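Side-chain contacts in autophagy protein 5 (Saccharomyces cerevisiae, PDB 2DYO), which takes part in cytoplasm-to-vacuole transport and autophagic vesicle formation and is required for selective autophagy of the nucleus and of mitochondria: residues Y74-F77 against T82-P85; Y47-M52 against I134-S139; V18-D23 against P53-K58; V42-Y47 against V92-L97. One frame throughout, in Å; residues are numbered along the deposited sequence.

Contact 1. Residues Y74-F77 against T82-P85; sequences YFWF and TPIP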
loop_
_atom_site.group_PDB
_atom_site.type_symbol
_atom_site.label_atom_id
_atom_site.label_comp_id
_atom_site.label_asym_id
_atom_site.label_seq_id
_atom_site.Cartn_x
_atom_site.Cartn_y
_atom_site.Cartn_z
ATOM N N TYR A 74 23.398 -2.409 2.477
ATOM C CA TYR A 74 22.053 -2.453 1.916
ATOM C C TYR A 74 21.177 -1.473 2.691
ATOM O O TYR A 74 21.442 -1.182 3.857
ATOM C CB TYR A 74 21.465 -3.863 2.014
ATOM C CG TYR A 74 22.057 -4.851 1.031
ATOM C CD1 TYR A 74 23.144 -5.652 1.380
ATOM C CD2 TYR A 74 21.526 -4.983 -0.251
ATOM C CE1 TYR A 74 23.685 -6.566 0.471
ATOM C CE2 TYR A 74 22.057 -5.885 -1.164
ATOM C CZ TYR A 74 23.134 -6.675 -0.799
ATOM O OH TYR A 74 23.651 -7.574 -1.706
ATOM N N PHE A 75 20.137 -0.962 2.039
ATOM C CA PHE A 75 19.229 -0.008 2.673
ATOM C C PHE A 75 17.801 -0.541 2.684
ATOM O O PHE A 75 17.337 -1.111 1.697
ATOM C CB PHE A 75 19.253 1.320 1.915
ATOM C CG PHE A 75 20.625 1.914 1.760
ATOM C CD1 PHE A 75 20.959 2.615 0.606
ATOM C CD2 PHE A 75 21.577 1.786 2.766
ATOM C CE1 PHE A 75 22.221 3.180 0.452
ATOM C CE2 PHE A 75 22.844 2.349 2.623
ATOM C CZ PHE A 75 23.165 3.047 1.463
ATOM N N TRP A 76 17.109 -0.349 3.803
ATOM C CA TRP A 76 15.723 -0.792 3.932
ATOM C C TRP A 76 15.006 -0.000 5.021
ATOM O O TRP A 76 15.646 0.678 5.835
ATOM C CB TRP A 76 15.662 -2.300 4.220
ATOM C CG TRP A 76 16.191 -2.735 5.558
ATOM C CD1 TRP A 76 15.505 -2.784 6.737
ATOM C CD2 TRP A 76 17.515 -3.206 5.847
ATOM N NE1 TRP A 76 16.315 -3.260 7.741
ATOM C CE2 TRP A 76 17.554 -3.525 7.222
ATOM C CE3 TRP A 76 18.672 -3.386 5.077
ATOM C CZ2 TRP A 76 18.707 -4.017 7.847
ATOM C CZ3 TRP A 76 19.821 -3.875 5.698
ATOM C CH2 TRP A 76 19.826 -4.183 7.070
ATOM N N PHE A 77 13.679 -0.070 5.025
ATOM C CA PHE A 77 12.890 0.649 6.013
ATOM C C PHE A 77 12.552 -0.197 7.220
ATOM O O PHE A 77 12.453 -1.422 7.138
ATOM C CB PHE A 77 11.579 1.153 5.410
ATOM C CG PHE A 77 11.755 2.142 4.300
ATOM C CD1 PHE A 77 11.487 1.779 2.984
ATOM C CD2 PHE A 77 12.151 3.448 4.570
ATOM C CE1 PHE A 77 11.607 2.702 1.952
ATOM C CE2 PHE A 77 12.273 4.382 3.541
ATOM C CZ PHE A 77 11.998 4.005 2.231
ATOM N N THR A 82 11.573 -3.081 13.526
ATOM C CA THR A 82 11.135 -4.231 12.738
ATOM C C THR A 82 11.125 -3.913 11.243
ATOM O O THR A 82 10.466 -2.968 10.803
ATOM C CB THR A 82 9.719 -4.686 13.141
ATOM O OG1 THR A 82 9.751 -5.234 14.462
ATOM C CG2 THR A 82 9.199 -5.741 12.173
ATOM N N PRO A 83 11.861 -4.697 10.441
ATOM C CA PRO A 83 11.913 -4.472 8.995
ATOM C C PRO A 83 10.519 -4.409 8.377
ATOM O O PRO A 83 9.655 -5.228 8.686
ATOM C CB PRO A 83 12.721 -5.665 8.494
ATOM C CG PRO A 83 13.684 -5.895 9.624
ATOM C CD PRO A 83 12.784 -5.776 10.837
ATOM N N ILE A 84 10.308 -3.426 7.508
ATOM C CA ILE A 84 9.024 -3.253 6.841
ATOM C C ILE A 84 9.257 -3.228 5.323
ATOM O O ILE A 84 10.009 -2.397 4.815
ATOM C CB ILE A 84 8.335 -1.948 7.339
ATOM C CG1 ILE A 84 7.011 -1.730 6.615
ATOM C CG2 ILE A 84 9.256 -0.761 7.153
ATOM C CD1 ILE A 84 6.257 -0.497 7.104
ATOM N N PRO A 85 8.605 -4.147 4.583
ATOM C CA PRO A 85 8.713 -4.282 3.120
ATOM C C PRO A 85 8.202 -3.073 2.343
ATOM O O PRO A 85 7.063 -2.653 2.529
ATOM C CB PRO A 85 7.871 -5.527 2.809
ATOM C CG PRO A 85 7.658 -6.193 4.148
ATOM C CD PRO A 85 7.567 -5.050 5.105
HETATM O O HOH W 1 12.193 -1.803 3.350
#
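Ile84 meets Phe77 through one methyl branch and a backbone bond, and its side chain can be followed outward. Ile84 CB stands 4.2 Å from Phe77 O. At CB the chain divides. Ile84 CG2, set between the backbone N and the carbonyl carbon of its own residue, turns to the partner strand and comes to 3.5 Å from Phe77 CB, also brushing the peptide carbonyl of Phe77, with Ile84 CG2 to Phe77 O at 3.3 Å. CG1 lies opposite the backbone N, and with CD1 it runs on toward Leu93 and Leu97 of helix 90-98. The two strands, 74-79 and 82-84, form the hairpin at one end of the ubiquitin-like sheet, with 82-84 outermost. The short segments are splayed, their directions 92° apart. A nearly straight hydrogen bond joins them, Ile84 N to Phe77 O at 3.0 Å, although the donor sits 38° above the carbonyl plane. Beside it a water bridges the gap, accepting from Phe77 N at 2.8 Å and donating to Ile84 O at 2.7 Å. The Phe77 ring heads off toward Ile121 and Ile136. The Pro83 ring runs alongside the indole of Trp76, a looser touch with Trp76 NE1 4.2 Å from Pro83 CG. The indole N-H itself is bonded to Glu78.

Contact 2. Residues Y47-M52 against I134-S139; sequences YLVNYM and IPIASS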
loop_
_atom_site.group_PDB
_atom_site.type_symbol
_atom_site.label_atom_id
_atom_site.label_comp_id
_atom_site.label_asym_id
_atom_site.label_seq_id
_atom_site.Cartn_x
_atom_site.Cartn_y
_atom_site.Cartn_z
ATOM N N TYR A 47 4.085 3.592 -2.980
ATOM C CA TYR A 47 5.135 2.849 -2.288
ATOM C C TYR A 47 6.048 3.830 -1.554
ATOM O O TYR A 47 6.294 4.939 -2.039
ATOM C CB TYR A 47 6.010 2.059 -3.268
ATOM C CG TYR A 47 5.325 0.924 -4.001
ATOM C CD1 TYR A 47 4.663 -0.093 -3.309
ATOM C CD2 TYR A 47 5.406 0.831 -5.388
ATOM C CE1 TYR A 47 4.106 -1.180 -3.993
ATOM C CE2 TYR A 47 4.856 -0.241 -6.073
ATOM C CZ TYR A 47 4.213 -1.242 -5.378
ATOM O OH TYR A 47 3.702 -2.312 -6.077
ATOM N N LEU A 48 6.576 3.409 -0.410
ATOM C CA LEU A 48 7.476 4.261 0.363
ATOM C C LEU A 48 8.723 4.606 -0.443
ATOM O O LEU A 48 9.301 5.673 -0.296
ATOM C CB LEU A 48 7.891 3.554 1.665
ATOM C CG LEU A 48 6.817 3.385 2.749
ATOM C CD1 LEU A 48 7.364 2.494 3.863
ATOM C CD2 LEU A 48 6.416 4.740 3.297
ATOM N N VAL A 49 9.134 3.674 -1.290
ATOM C CA VAL A 49 10.314 3.845 -2.119
ATOM C C VAL A 49 10.212 5.019 -3.101
ATOM O O VAL A 49 11.226 5.515 -3.603
ATOM C CB VAL A 49 10.626 2.528 -2.838
ATOM C CG1 VAL A 49 10.046 2.515 -4.232
ATOM C CG2 VAL A 49 12.119 2.262 -2.802
ATOM N N ASN A 50 8.995 5.487 -3.361
ATOM C CA ASN A 50 8.815 6.631 -4.250
ATOM C C ASN A 50 9.311 7.923 -3.592
ATOM O O ASN A 50 9.315 8.993 -4.218
ATOM C CB ASN A 50 7.343 6.772 -4.633
ATOM C CG ASN A 50 6.911 5.706 -5.613
ATOM O OD1 ASN A 50 5.723 5.483 -5.845
ATOM N ND2 ASN A 50 7.892 5.051 -6.218
ATOM N N TYR A 51 9.735 7.825 -2.335
ATOM C CA TYR A 51 10.224 8.995 -1.625
ATOM C C TYR A 51 11.737 9.015 -1.402
ATOM O O TYR A 51 12.246 9.854 -0.661
ATOM C CB TYR A 51 9.474 9.145 -0.294
ATOM C CG TYR A 51 7.993 9.334 -0.523
ATOM C CD1 TYR A 51 7.170 8.243 -0.797
ATOM C CD2 TYR A 51 7.445 10.610 -0.624
ATOM C CE1 TYR A 51 5.843 8.421 -1.184
ATOM C CE2 TYR A 51 6.123 10.800 -1.008
ATOM C CZ TYR A 51 5.330 9.698 -1.293
ATOM O OH TYR A 51 4.045 9.888 -1.736
ATOM N N MET A 52 12.456 8.103 -2.049
ATOM C CA MET A 52 13.910 8.074 -1.911
ATOM C C MET A 52 14.558 9.338 -2.477
ATOM O O MET A 52 15.504 9.873 -1.892
ATOM C CB MET A 52 14.495 6.835 -2.596
ATOM C CG MET A 52 14.178 5.544 -1.869
ATOM S SD MET A 52 14.415 5.691 -0.081
ATOM C CE MET A 52 16.176 5.999 0.027
ATOM N N ILE A 134 13.402 -6.972 0.362
ATOM C CA ILE A 134 13.991 -6.545 -0.898
ATOM C C ILE A 134 14.615 -5.191 -0.590
ATOM O O ILE A 134 13.908 -4.253 -0.231
ATOM C CB ILE A 134 12.926 -6.331 -1.989
ATOM C CG1 ILE A 134 12.138 -7.621 -2.220
ATOM C CG2 ILE A 134 13.593 -5.858 -3.276
ATOM C CD1 ILE A 134 11.005 -7.456 -3.221
ATOM N N PRO A 135 15.944 -5.071 -0.731
ATOM C CA PRO A 135 16.634 -3.808 -0.451
ATOM C C PRO A 135 16.214 -2.649 -1.358
ATOM O O PRO A 135 15.734 -2.857 -2.472
ATOM C CB PRO A 135 18.109 -4.179 -0.617
ATOM C CG PRO A 135 18.067 -5.222 -1.696
ATOM C CD PRO A 135 16.874 -6.071 -1.290
ATOM N N ILE A 136 16.386 -1.425 -0.862
ATOM C CA ILE A 136 16.054 -0.231 -1.628
ATOM C C ILE A 136 17.146 -0.073 -2.681
ATOM O O ILE A 136 18.324 0.046 -2.349
ATOM C CB ILE A 136 16.017 1.009 -0.716
ATOM C CG1 ILE A 136 14.900 0.833 0.321
ATOM C CG2 ILE A 136 15.810 2.271 -1.548
ATOM C CD1 ILE A 136 15.001 1.761 1.526
ATOM N N ALA A 137 16.755 -0.063 -3.949
ATOM C CA ALA A 137 17.721 0.027 -5.035
ATOM C C ALA A 137 18.157 1.419 -5.469
ATOM O O ALA A 137 17.560 2.434 -5.108
ATOM C CB ALA A 137 17.194 -0.739 -6.249
ATOM N N SER A 138 19.231 1.426 -6.252
ATOM C CA SER A 138 19.802 2.634 -6.827
ATOM C C SER A 138 19.162 2.754 -8.209
ATOM O O SER A 138 19.135 3.828 -8.813
ATOM C CB SER A 138 21.325 2.492 -6.951
ATOM O OG SER A 138 21.683 1.281 -7.608
ATOM N N SER A 139 18.649 1.627 -8.698
ATOM C CA SER A 139 17.973 1.559 -9.992
ATOM C C SER A 139 16.649 2.314 -9.860
ATOM O O SER A 139 15.739 1.852 -9.170
ATOM C CB SER A 139 17.713 0.090 -10.356
ATOM O OG SER A 139 17.048 -0.030 -11.600
#
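Ile136 N makes a backbone hydrogen bond to Phe75 O, which holds to strand 74-79 the backbone of the residue whose side chain meets Val49 and Met52. Ile136 is the sole member of 134-139 to reach across, and it does so with one methyl. That methyl, CG2, is anti to its own backbone N (CG1 is the branch beside the N, chi1 -63°) and meets both partners. Met52 CG lies 3.7 Å from Ile136 CG2. Because the methionine chain bends at chi2 (-45°) and again at chi3 (-64°), it curls about the methyl, bringing Met52 SD to 4.0 Å and Met52 CE to 4.1 Å from the same Ile136 CG2. From the other partner Val49 CG2 comes to 3.9 Å of Ile136 CG2, the valine and isoleucine side chains passing each other as they run opposite ways. Val49 sits in the 3-10 turn 48-51, which leads through Tyr51 at the N-cap position into helix 52-59. Phe77 packs on both Met52 and Ile136, while Ala143 touches Val49. Helix 142-159, which follows 134-139 in the chain, carries Lys152, the site of ATG12 conjugation, unmodified here. No hydrogen bond spans the two segments, so their mutual hold is entirely apolar, made by buried methyl, methylene and thioether groups without directional bonds.

Contact 3. Residues V18-D23 against P53-K58; sequences VLVSID and PLIWNK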
loop_
_atom_site.group_PDB
_atom_site.type_symbol
_atom_site.label_atom_id
_atom_site.label_comp_id
_atom_site.label_asym_id
_atom_site.label_seq_id
_atom_site.Cartn_x
_atom_site.Cartn_y
_atom_site.Cartn_z
ATOM N N VAL A 18 3.273 10.720 7.672
ATOM C CA VAL A 18 4.402 9.813 7.815
ATOM C C VAL A 18 5.636 10.522 8.347
ATOM O O VAL A 18 6.093 11.521 7.786
ATOM C CB VAL A 18 4.756 9.146 6.468
ATOM C CG1 VAL A 18 6.015 8.296 6.620
ATOM C CG2 VAL A 18 3.588 8.290 5.999
ATOM N N LEU A 19 6.169 9.999 9.442
ATOM C CA LEU A 19 7.356 10.573 10.047
ATOM C C LEU A 19 8.544 9.700 9.693
ATOM O O LEU A 19 8.693 8.597 10.214
ATOM C CB LEU A 19 7.195 10.643 11.570
ATOM C CG LEU A 19 8.311 11.378 12.314
ATOM C CD1 LEU A 19 8.424 12.798 11.774
ATOM C CD2 LEU A 19 8.024 11.382 13.817
ATOM N N VAL A 20 9.386 10.191 8.790
ATOM C CA VAL A 20 10.564 9.442 8.381
ATOM C C VAL A 20 11.801 9.910 9.139
ATOM O O VAL A 20 12.076 11.109 9.222
ATOM C CB VAL A 20 10.829 9.595 6.863
ATOM C CG1 VAL A 20 12.092 8.828 6.479
ATOM C CG2 VAL A 20 9.636 9.076 6.069
ATOM N N SER A 21 12.542 8.959 9.691
ATOM C CA SER A 21 13.762 9.281 10.413
ATOM C C SER A 21 14.923 8.579 9.726
ATOM O O SER A 21 14.827 7.405 9.366
ATOM C CB SER A 21 13.665 8.819 11.865
ATOM O OG SER A 21 13.514 7.414 11.928
ATOM N N ILE A 22 16.016 9.306 9.541
ATOM C CA ILE A 22 17.206 8.768 8.892
ATOM C C ILE A 22 18.215 8.371 9.961
ATOM O O ILE A 22 18.722 9.234 10.676
ATOM C CB ILE A 22 17.863 9.830 7.980
ATOM C CG1 ILE A 22 16.812 10.441 7.046
ATOM C CG2 ILE A 22 19.006 9.207 7.191
ATOM C CD1 ILE A 22 16.086 9.431 6.177
ATOM N N ASP A 23 18.507 7.075 10.075
ATOM C CA ASP A 23 19.468 6.620 11.075
ATOM C C ASP A 23 20.790 7.362 10.939
ATOM O O ASP A 23 21.243 7.640 9.833
ATOM C CB ASP A 23 19.720 5.116 10.960
ATOM C CG ASP A 23 18.662 4.289 11.664
ATOM O OD1 ASP A 23 18.885 3.073 11.839
ATOM O OD2 ASP A 23 17.607 4.848 12.040
ATOM N N PRO A 53 14.069 9.827 -3.631
ATOM C CA PRO A 53 14.652 11.043 -4.211
ATOM C C PRO A 53 14.558 12.207 -3.226
ATOM O O PRO A 53 15.513 12.967 -3.043
ATOM C CB PRO A 53 13.796 11.273 -5.456
ATOM C CG PRO A 53 13.462 9.876 -5.881
ATOM C CD PRO A 53 13.093 9.226 -4.559
ATOM N N LEU A 54 13.395 12.332 -2.593
ATOM C CA LEU A 54 13.147 13.387 -1.617
ATOM C C LEU A 54 14.097 13.239 -0.429
ATOM O O LEU A 54 14.627 14.224 0.087
ATOM C CB LEU A 54 11.695 13.310 -1.133
ATOM C CG LEU A 54 11.235 14.342 -0.104
ATOM C CD1 LEU A 54 11.134 15.706 -0.768
ATOM C CD2 LEU A 54 9.880 13.933 0.467
ATOM N N ILE A 55 14.306 12.000 0.000
ATOM C CA ILE A 55 15.193 11.720 1.120
ATOM C C ILE A 55 16.647 12.038 0.773
ATOM O O ILE A 55 17.320 12.796 1.481
ATOM C CB ILE A 55 15.094 10.238 1.543
ATOM C CG1 ILE A 55 13.697 9.954 2.105
ATOM C CG2 ILE A 55 16.167 9.912 2.579
ATOM C CD1 ILE A 55 13.490 8.520 2.550
ATOM N N TRP A 56 17.133 11.458 -0.317
ATOM C CA TRP A 56 18.504 11.685 -0.739
ATOM C C TRP A 56 18.809 13.171 -0.917
ATOM O O TRP A 56 19.823 13.664 -0.419
ATOM C CB TRP A 56 18.783 10.928 -2.039
ATOM C CG TRP A 56 18.870 9.434 -1.857
ATOM C CD1 TRP A 56 18.232 8.478 -2.595
ATOM C CD2 TRP A 56 19.654 8.733 -0.885
ATOM N NE1 TRP A 56 18.570 7.224 -2.143
ATOM C CE2 TRP A 56 19.443 7.352 -1.095
ATOM C CE3 TRP A 56 20.518 9.137 0.140
ATOM C CZ2 TRP A 56 20.063 6.372 -0.314
ATOM C CZ3 TRP A 56 21.137 8.161 0.918
ATOM C CH2 TRP A 56 20.904 6.794 0.683
ATOM N N ASN A 57 17.931 13.886 -1.612
ATOM C CA ASN A 57 18.138 15.312 -1.844
ATOM C C ASN A 57 18.306 16.119 -0.560
ATOM O O ASN A 57 18.954 17.161 -0.564
ATOM C CB ASN A 57 16.981 15.907 -2.644
ATOM C CG ASN A 57 17.124 17.411 -2.837
ATOM O OD1 ASN A 57 18.051 17.877 -3.503
ATOM N ND2 ASN A 57 16.214 18.174 -2.245
ATOM N N LYS A 58 17.728 15.643 0.538
ATOM C CA LYS A 58 17.824 16.372 1.796
ATOM C C LYS A 58 19.061 16.050 2.622
ATOM O O LYS A 58 19.565 16.912 3.341
ATOM C CB LYS A 58 16.574 16.132 2.652
ATOM C CG LYS A 58 16.596 16.906 3.964
ATOM C CD LYS A 58 15.320 16.730 4.770
ATOM C CE LYS A 58 15.330 17.654 5.978
ATOM N NZ LYS A 58 14.066 17.607 6.757
#
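Strand 18-22 faces helix 53-58, with Ile22 and Ile55 as the nearest pair, Ile22 CA and Ile55 CA 8.6 Å apart, a gap bridged by side chains alone. Ile55 is the single helix residue that spans it, and its two branches serve different partners. Ile55 CG2 lies 3.6 Å from Ile22 CD1, the two side chains meeting at a slant. The longer branch reaches back to Val20, two residues earlier in the strand, where Ile55 CD1 comes to 4.2 Å of Val20 CG1, here at about a right angle. Ile22 sends CG1 off beside its backbone N (chi1 -51°) and turns again at chi2 (-57°), which brings CD1 to Ile55. Val20 and Ile22 both point at the helix, as expected where a helix lies across the sheet of a ubiquitin-like, beta-grasp fold. Leu123 of the adjacent strand 118-126 and Ala36 also pack on Ile22. One turn on from Ile55, Lys58 NZ is hydrogen-bonded to Val37 O and Glu34 O, tying the helix to the start of strand 37-43 and the loop before it. Between the segments themselves only aliphatic carbon meets, so this contact is carried by close packing and exclusion of water, without directional bonds.

Contact 4. Residues V42-Y47 against V92-L97; sequences VPRETY and VLFDCL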
loop_
_atom_site.group_PDB
_atom_site.type_symbol
_atom_site.label_atom_id
_atom_site.label_comp_id
_atom_site.label_asym_id
_atom_site.label_seq_id
_atom_site.Cartn_x
_atom_site.Cartn_y
_atom_site.Cartn_z
ATOM N N VAL A 42 1.773 11.030 2.648
ATOM C CA VAL A 42 1.970 9.955 1.687
ATOM C C VAL A 42 0.654 9.258 1.370
ATOM O O VAL A 42 -0.090 8.886 2.282
ATOM C CB VAL A 42 2.949 8.908 2.255
ATOM C CG1 VAL A 42 3.083 7.733 1.302
ATOM C CG2 VAL A 42 4.305 9.554 2.512
ATOM N N PRO A 43 0.347 9.079 0.076
ATOM C CA PRO A 43 -0.898 8.409 -0.301
ATOM C C PRO A 43 -0.903 6.970 0.214
ATOM O O PRO A 43 0.156 6.362 0.403
ATOM C CB PRO A 43 -0.869 8.446 -1.832
ATOM C CG PRO A 43 -0.058 9.685 -2.136
ATOM C CD PRO A 43 1.053 9.591 -1.115
ATOM N N ARG A 44 -2.089 6.431 0.464
ATOM C CA ARG A 44 -2.185 5.044 0.889
ATOM C C ARG A 44 -1.830 4.211 -0.344
ATOM O O ARG A 44 -1.216 3.151 -0.244
ATOM C CB ARG A 44 -3.612 4.716 1.338
ATOM C CG ARG A 44 -3.849 4.853 2.843
ATOM C CD ARG A 44 -5.322 4.631 3.168
ATOM N NE ARG A 44 -5.567 4.411 4.589
ATOM C CZ ARG A 44 -5.538 3.218 5.175
ATOM N NH1 ARG A 44 -5.775 3.110 6.476
ATOM N NH2 ARG A 44 -5.275 2.129 4.459
ATOM N N GLU A 45 -2.203 4.720 -1.517
ATOM C CA GLU A 45 -1.947 4.011 -2.765
ATOM C C GLU A 45 -0.638 4.399 -3.454
ATOM O O GLU A 45 -0.644 5.040 -4.512
ATOM C CB GLU A 45 -3.106 4.225 -3.740
ATOM C CG GLU A 45 -4.478 3.815 -3.211
ATOM C CD GLU A 45 -4.695 2.311 -3.163
ATOM O OE1 GLU A 45 -5.867 1.909 -3.021
ATOM O OE2 GLU A 45 -3.716 1.531 -3.256
ATOM N N THR A 46 0.479 4.007 -2.850
ATOM C CA THR A 46 1.790 4.266 -3.433
ATOM C C THR A 46 2.802 3.427 -2.670
ATOM O O THR A 46 2.417 2.625 -1.822
ATOM C CB THR A 46 2.176 5.771 -3.350
ATOM O OG1 THR A 46 3.330 6.010 -4.169
ATOM C CG2 THR A 46 2.496 6.177 -1.907
ATOM N N TYR A 47 4.085 3.592 -2.980
ATOM C CA TYR A 47 5.135 2.849 -2.288
ATOM C C TYR A 47 6.048 3.830 -1.554
ATOM O O TYR A 47 6.294 4.939 -2.039
ATOM C CB TYR A 47 6.010 2.059 -3.268
ATOM C CG TYR A 47 5.325 0.924 -4.001
ATOM C CD1 TYR A 47 4.663 -0.093 -3.309
ATOM C CD2 TYR A 47 5.406 0.831 -5.388
ATOM C CE1 TYR A 47 4.106 -1.180 -3.993
ATOM C CE2 TYR A 47 4.856 -0.241 -6.073
ATOM C CZ TYR A 47 4.213 -1.242 -5.378
ATOM O OH TYR A 47 3.702 -2.312 -6.077
ATOM N N VAL A 92 -1.608 -0.644 2.950
ATOM C CA VAL A 92 -1.615 -2.048 3.351
ATOM C C VAL A 92 -0.622 -2.257 4.495
ATOM O O VAL A 92 -0.877 -3.025 5.430
ATOM C CB VAL A 92 -1.256 -2.964 2.149
ATOM C CG1 VAL A 92 -1.086 -4.415 2.613
ATOM C CG2 VAL A 92 -2.382 -2.897 1.102
ATOM N N LEU A 93 0.517 -1.576 4.420
ATOM C CA LEU A 93 1.510 -1.676 5.485
ATOM C C LEU A 93 0.890 -1.073 6.742
ATOM O O LEU A 93 1.020 -1.620 7.844
ATOM C CB LEU A 93 2.780 -0.902 5.113
ATOM C CG LEU A 93 3.678 -1.481 4.011
ATOM C CD1 LEU A 93 4.813 -0.507 3.707
ATOM C CD2 LEU A 93 4.242 -2.820 4.453
ATOM N N PHE A 94 0.198 0.052 6.565
ATOM C CA PHE A 94 -0.438 0.741 7.684
ATOM C C PHE A 94 -1.480 -0.144 8.364
ATOM O O PHE A 94 -1.498 -0.260 9.590
ATOM C CB PHE A 94 -1.116 2.030 7.208
ATOM C CG PHE A 94 -1.737 2.832 8.322
ATOM C CD1 PHE A 94 -0.953 3.641 9.135
ATOM C CD2 PHE A 94 -3.103 2.765 8.563
ATOM C CE1 PHE A 94 -1.526 4.377 10.180
ATOM C CE2 PHE A 94 -3.686 3.493 9.603
ATOM C CZ PHE A 94 -2.894 4.303 10.410
ATOM N N ASP A 95 -2.359 -0.750 7.568
ATOM C CA ASP A 95 -3.405 -1.613 8.108
ATOM C C ASP A 95 -2.801 -2.755 8.907
ATOM O O ASP A 95 -3.322 -3.139 9.953
ATOM C CB ASP A 95 -4.272 -2.189 6.984
ATOM C CG ASP A 95 -5.141 -1.144 6.320
ATOM O OD1 ASP A 95 -5.116 0.019 6.764
ATOM O OD2 ASP A 95 -5.860 -1.488 5.357
ATOM N N CYS A 96 -1.696 -3.295 8.410
ATOM C CA CYS A 96 -1.028 -4.391 9.080
ATOM C C CYS A 96 -0.459 -3.954 10.428
ATOM O O CYS A 96 -0.435 -4.732 11.377
ATOM C CB CYS A 96 0.090 -4.940 8.198
ATOM S SG CYS A 96 1.115 -6.141 9.045
ATOM N N LEU A 97 -0.005 -2.706 10.508
ATOM C CA LEU A 97 0.563 -2.183 11.747
ATOM C C LEU A 97 -0.491 -1.622 12.706
ATOM O O LEU A 97 -0.335 -1.709 13.923
ATOM C CB LEU A 97 1.589 -1.088 11.435
ATOM C CG LEU A 97 2.813 -1.491 10.606
ATOM C CD1 LEU A 97 3.618 -0.250 10.235
ATOM C CD2 LEU A 97 3.662 -2.469 11.394
#
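Arg44 points its guanidinium end-on at Asp95, the two side chains crossing at about a right angle, and a single carboxylate oxygen takes both terminal nitrogens. Arg44 NH2 lies 3.1 Å and Arg44 NH1 3.2 Å from Asp95 OD1, forming a salt bridge with two hydrogen bonds. The oxygen sits close to the guanidinium plane, at its edge, but the carboxylate is turned 51° from that plane. As a result the two nitrogens use OD1 differently: NH1 meets it nearly along the C-O axis, whereas NH2 comes from 36° above the carboxylate plane. The Arg44 side chain, stretched out at chi2 and chi3, carries the group across to the helix. Arg44 follows directly on strand 37-43, an edge strand of the ubiquitin-like sheet in the UblA domain, and Asp95 belongs to helix 90-98, which comes after the last hairpin of that sheet. Asp95 OD2 accepts from Gly257 N, a residue within the UblB range, so the carboxylate joins the two ubiquitin-like domains. Phe94, the neighbour of Asp95, swings its CG anti to the backbone N and brings Phe94 CD2 to 3.4 Å of Arg44 NH1. The ring and guanidinium planes stand 80° apart, far from a flat stack. Arg44 NH1 also forms a salt bridge to an acidic side chain of the other protein chain in the assembly, which additionally lays a basic side chain on Arg44.

Overall arrangement
Contacts 1, 3 and 4 reach the one sheet of the N-terminal ubiquitin-like domain, ordered 37-43, 15-22, 118-126, 74-79, 82-84. Contact 3 sets helix 52-59 on strand 15-22; contact 1, its centre about 14 Å away, is the hairpin at the far edge; contact 4, its centre about 17 Å from that of contact 3, joins the residue just after strand 37-43 to helix 90-98 and faces the second ubiquitin-like domain. Contact 2, about 10 and 11 Å from contacts 1 and 3, centre to centre, is consistent with the helical region packing on this domain. Contact 3 closes before contact 1 opens, contact 1 falls within the spans of 2 and 4, and 2, 3 and 4 interlock along the sequence.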